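Local coordinates for tudor domain-containing protein 1 (Mus musculus, PDB 4B9W) that binds arginine-methylated Piwi proteins through its Tudor domains and acts in the piRNA pathway that silences transposable elements during spermatogenesis, at residues L6-T18 / I117-M129. Numbering follows the deposited sequence.
Sequences LEWTWVEFTVDET and ILPQFLLLPFQGM
The ring of Phe126 meets two tryptophans in different ways, Trp8 along its face and Trp10 at its edge. Over Trp8 it lies nearly parallel, planes 14° apart but slid so that they barely overlap, and Phe126 CE2 rests 3.4 Å from Trp8 CD2. To Trp10 it turns an edge: the planes stand at 89° in a T-shaped pair, with Phe126 CB over the indole face, 3.4 Å from Trp10 CE3. Trp8 CG, set between the backbone N and the carbonyl carbon (chi1 48°), brings the indole alongside Phe126.

The backbones join in a single beta bridge, Trp10 with Phe126. Phe126 N donates to Thr9 O at 2.8 Å, nearly straight, while the return bond from Val11 N to Phe126 O is weak. A water accepts from Thr9 N and lies within bonding distance of Leu122 O and Leu124 O, joining Thr9 to the loop 117-129.

At one end Leu6 CD2 touches Pro119 CG at 3.6 Å. At the other, Met129, bent at chi2, sets SD 3.7 Å from Val11 CB and obliquely beside the Trp10 ring, a Met-aromatic contact; a second bend at chi3 takes CE to the edge of Phe13.

Segment 6-18 thus spans both lobes of TDRD1's third extended Tudor domain, Trp8 packing on strand 81-90 and Phe13 on strand 160-168; from 117-129, Phe126 packs on Arg84 of strand 81-90 and Phe121 on helix 41-57.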
# COMPACT_ATOMS: atom_id res chain seq x y z
N LEU A 6 1.48 -14.74 19.88
CA LEU A 6 2.04 -15.29 18.62
C LEU A 6 3.17 -14.38 18.14
O LEU A 6 3.02 -13.16 18.13
CB LEU A 6 0.95 -15.37 17.54
CG LEU A 6 -0.23 -16.30 17.80
CD1 LEU A 6 -1.36 -15.98 16.85
CD2 LEU A 6 0.15 -17.76 17.65
N GLU A 7 4.30 -14.97 17.77
CA GLU A 7 5.43 -14.19 17.26
C GLU A 7 6.12 -14.89 16.10
O GLU A 7 5.98 -16.09 15.92
CB GLU A 7 6.43 -13.83 18.38
CG GLU A 7 7.04 -15.02 19.12
CD GLU A 7 7.57 -14.66 20.51
OE1 GLU A 7 8.43 -13.75 20.64
OE2 GLU A 7 7.14 -15.31 21.49
N TRP A 8 6.88 -14.13 15.32
CA TRP A 8 7.45 -14.67 14.09
C TRP A 8 8.62 -13.84 13.63
O TRP A 8 8.83 -12.74 14.13
CB TRP A 8 6.36 -14.71 13.03
CG TRP A 8 5.60 -13.40 12.96
CD1 TRP A 8 4.43 -13.04 13.64
CD2 TRP A 8 5.97 -12.21 12.20
NE1 TRP A 8 4.07 -11.76 13.33
CE2 TRP A 8 4.94 -11.21 12.47
CE3 TRP A 8 7.00 -11.90 11.35
CZ2 TRP A 8 4.98 -9.95 11.90
CZ3 TRP A 8 7.03 -10.64 10.77
CH2 TRP A 8 6.04 -9.68 11.03
N THR A 9 9.37 -14.34 12.65
CA THR A 9 10.50 -13.59 12.09
C THR A 9 10.49 -13.61 10.57
O THR A 9 9.70 -14.33 9.95
CB THR A 9 11.83 -14.18 12.61
OG1 THR A 9 11.99 -15.52 12.13
CG2 THR A 9 11.88 -14.18 14.18
N TRP A 10 11.35 -12.79 9.99
CA TRP A 10 11.66 -12.87 8.57
C TRP A 10 12.94 -13.59 8.38
O TRP A 10 13.66 -13.84 9.33
CB TRP A 10 11.78 -11.49 7.98
CG TRP A 10 10.48 -10.77 8.03
CD1 TRP A 10 10.03 -9.87 8.99
CD2 TRP A 10 9.36 -10.88 7.08
NE1 TRP A 10 8.77 -9.43 8.70
CE2 TRP A 10 8.31 -10.00 7.57
CE3 TRP A 10 9.14 -11.59 5.91
CZ2 TRP A 10 7.11 -9.85 6.91
CZ3 TRP A 10 7.93 -11.44 5.27
CH2 TRP A 10 6.94 -10.59 5.74
N VAL A 11 13.25 -13.93 7.13
CA VAL A 11 14.55 -14.47 6.79
C VAL A 11 15.54 -13.36 7.09
O VAL A 11 15.25 -12.18 6.88
CB VAL A 11 14.66 -14.89 5.30
CG1 VAL A 11 16.05 -15.42 4.99
CG2 VAL A 11 13.61 -15.94 4.98
N GLU A 12 16.70 -13.75 7.61
CA GLU A 12 17.71 -12.79 8.04
C GLU A 12 18.97 -12.91 7.20
O GLU A 12 19.32 -14.02 6.76
CB GLU A 12 18.03 -13.01 9.53
CG GLU A 12 16.87 -12.70 10.47
CD GLU A 12 16.49 -11.23 10.46
OE1 GLU A 12 17.21 -10.46 9.79
OE2 GLU A 12 15.50 -10.83 11.12
N PHE A 13 19.62 -11.76 6.98
CA PHE A 13 20.81 -11.65 6.13
C PHE A 13 21.98 -10.90 6.78
O PHE A 13 21.80 -10.10 7.70
CB PHE A 13 20.47 -10.88 4.84
CG PHE A 13 19.32 -11.47 4.08
CD1 PHE A 13 19.54 -12.53 3.19
CD2 PHE A 13 18.03 -11.03 4.29
CE1 PHE A 13 18.48 -13.10 2.51
CE2 PHE A 13 16.97 -11.59 3.60
CZ PHE A 13 17.19 -12.63 2.71
N THR A 14 23.17 -11.13 6.22
CA THR A 14 24.30 -10.26 6.49
C THR A 14 24.61 -9.36 5.27
O THR A 14 24.37 -9.74 4.11
CB THR A 14 25.54 -11.06 6.90
OG1 THR A 14 25.92 -11.89 5.81
CG2 THR A 14 25.26 -11.93 8.16
N VAL A 15 25.15 -8.18 5.56
CA VAL A 15 25.46 -7.22 4.51
C VAL A 15 26.50 -7.87 3.59
O VAL A 15 27.42 -8.53 4.07
CB VAL A 15 25.94 -5.87 5.09
CG1 VAL A 15 26.34 -4.91 3.99
CG2 VAL A 15 24.84 -5.27 5.96
N ASP A 16 26.29 -7.73 2.28
CA ASP A 16 27.08 -8.38 1.22
C ASP A 16 26.98 -9.89 1.12
O ASP A 16 27.73 -10.50 0.34
CB ASP A 16 28.55 -7.96 1.27
CG ASP A 16 28.76 -6.57 0.75
OD1 ASP A 16 27.91 -6.09 -0.05
OD2 ASP A 16 29.78 -5.96 1.13
N GLU A 17 26.03 -10.50 1.83
CA GLU A 17 25.70 -11.91 1.62
C GLU A 17 25.31 -12.17 0.16
O GLU A 17 24.54 -11.41 -0.43
CB GLU A 17 24.57 -12.33 2.54
CG GLU A 17 24.26 -13.82 2.50
CD GLU A 17 23.18 -14.23 3.48
OE1 GLU A 17 22.95 -13.50 4.49
OE2 GLU A 17 22.57 -15.30 3.26
N THR A 18 25.85 -13.22 -0.43
CA THR A 18 25.42 -13.63 -1.77
C THR A 18 24.65 -14.95 -1.70
O THR A 18 25.09 -15.90 -1.06
CB THR A 18 26.58 -13.74 -2.75
OG1 THR A 18 27.50 -14.73 -2.28
CG2 THR A 18 27.28 -12.44 -2.87
N ILE A 117 -4.01 -19.08 13.12
CA ILE A 117 -2.77 -19.85 12.95
C ILE A 117 -2.27 -20.29 14.34
O ILE A 117 -2.60 -19.66 15.35
CB ILE A 117 -1.69 -19.06 12.18
CG1 ILE A 117 -0.60 -20.02 11.68
CG2 ILE A 117 -1.12 -17.92 13.03
CD1 ILE A 117 0.25 -19.48 10.56
N LEU A 118 -1.53 -21.39 14.38
CA LEU A 118 -0.98 -21.87 15.64
C LEU A 118 0.53 -21.64 15.67
O LEU A 118 1.18 -21.64 14.63
CB LEU A 118 -1.33 -23.35 15.82
CG LEU A 118 -2.82 -23.65 15.90
CD1 LEU A 118 -3.02 -25.14 16.10
CD2 LEU A 118 -3.49 -22.89 17.03
N PRO A 119 1.09 -21.42 16.88
CA PRO A 119 2.52 -21.11 17.04
C PRO A 119 3.50 -22.06 16.36
O PRO A 119 4.61 -21.65 16.01
CB PRO A 119 2.70 -21.17 18.56
CG PRO A 119 1.38 -20.76 19.11
CD PRO A 119 0.36 -21.29 18.15
N GLN A 120 3.13 -23.32 16.19
CA GLN A 120 4.08 -24.27 15.61
C GLN A 120 4.23 -24.06 14.12
O GLN A 120 5.20 -24.53 13.53
CB GLN A 120 3.69 -25.71 15.87
CG GLN A 120 2.29 -26.08 15.44
CD GLN A 120 1.34 -26.14 16.62
OE1 GLN A 120 1.27 -25.20 17.44
NE2 GLN A 120 0.60 -27.24 16.72
N PHE A 121 3.26 -23.39 13.51
CA PHE A 121 3.35 -23.01 12.11
C PHE A 121 4.08 -21.69 11.88
O PHE A 121 4.18 -21.24 10.75
CB PHE A 121 1.94 -22.91 11.50
CG PHE A 121 1.18 -24.20 11.53
CD1 PHE A 121 1.72 -25.36 10.98
CD2 PHE A 121 -0.09 -24.26 12.08
CE1 PHE A 121 1.01 -26.55 10.98
CE2 PHE A 121 -0.81 -25.45 12.10
CZ PHE A 121 -0.26 -26.59 11.54
N LEU A 122 4.57 -21.06 12.94
CA LEU A 122 5.25 -19.77 12.85
C LEU A 122 6.74 -19.89 13.17
O LEU A 122 7.43 -18.89 13.29
CB LEU A 122 4.61 -18.75 13.79
CG LEU A 122 3.18 -18.26 13.53
CD1 LEU A 122 2.75 -17.39 14.70
CD2 LEU A 122 3.09 -17.48 12.22
N LEU A 123 7.24 -21.11 13.27
CA LEU A 123 8.68 -21.33 13.52
C LEU A 123 9.55 -21.01 12.30
O LEU A 123 10.59 -20.37 12.43
CB LEU A 123 8.91 -22.77 13.97
CG LEU A 123 8.20 -23.12 15.28
CD1 LEU A 123 8.37 -24.60 15.62
CD2 LEU A 123 8.73 -22.23 16.39
N LEU A 124 9.12 -21.45 11.12
CA LEU A 124 9.82 -21.14 9.88
C LEU A 124 9.73 -19.63 9.63
O LEU A 124 8.66 -19.04 9.71
CB LEU A 124 9.19 -21.92 8.73
CG LEU A 124 9.86 -21.85 7.37
CD1 LEU A 124 11.16 -22.66 7.34
CD2 LEU A 124 8.87 -22.31 6.32
N PRO A 125 10.87 -18.97 9.37
CA PRO A 125 10.79 -17.53 9.08
C PRO A 125 9.91 -17.27 7.87
O PRO A 125 9.86 -18.11 6.97
CB PRO A 125 12.25 -17.13 8.79
CG PRO A 125 13.07 -18.20 9.45
CD PRO A 125 12.26 -19.46 9.45
N PHE A 126 9.25 -16.12 7.85
CA PHE A 126 8.50 -15.70 6.67
C PHE A 126 9.43 -15.54 5.47
O PHE A 126 10.50 -14.95 5.56
CB PHE A 126 7.68 -14.43 6.93
CG PHE A 126 6.58 -14.58 7.97
CD1 PHE A 126 6.24 -15.82 8.52
CD2 PHE A 126 5.86 -13.46 8.40
CE1 PHE A 126 5.22 -15.93 9.46
CE2 PHE A 126 4.84 -13.57 9.35
CZ PHE A 126 4.53 -14.80 9.88
N GLN A 127 9.00 -16.10 4.33
CA GLN A 127 9.90 -16.36 3.19
C GLN A 127 9.75 -15.40 2.02
O GLN A 127 10.60 -15.39 1.15
CB GLN A 127 9.68 -17.77 2.65
CG GLN A 127 10.10 -18.89 3.58
CD GLN A 127 11.59 -18.92 3.86
OE1 GLN A 127 12.40 -18.74 2.96
NE2 GLN A 127 11.95 -19.17 5.12
N GLY A 128 8.67 -14.62 1.98
CA GLY A 128 8.49 -13.62 0.94
C GLY A 128 9.20 -12.34 1.32
O GLY A 128 8.64 -11.47 2.01
N MET A 129 10.45 -12.24 0.89
CA MET A 129 11.30 -11.14 1.29
C MET A 129 11.17 -10.00 0.31
O MET A 129 11.48 -10.19 -0.88
CB MET A 129 12.76 -11.63 1.33
CG MET A 129 13.00 -12.72 2.37
SD MET A 129 12.51 -12.16 4.02
CE MET A 129 13.32 -10.55 4.09
O HOH W 1 8.14 -16.85 11.58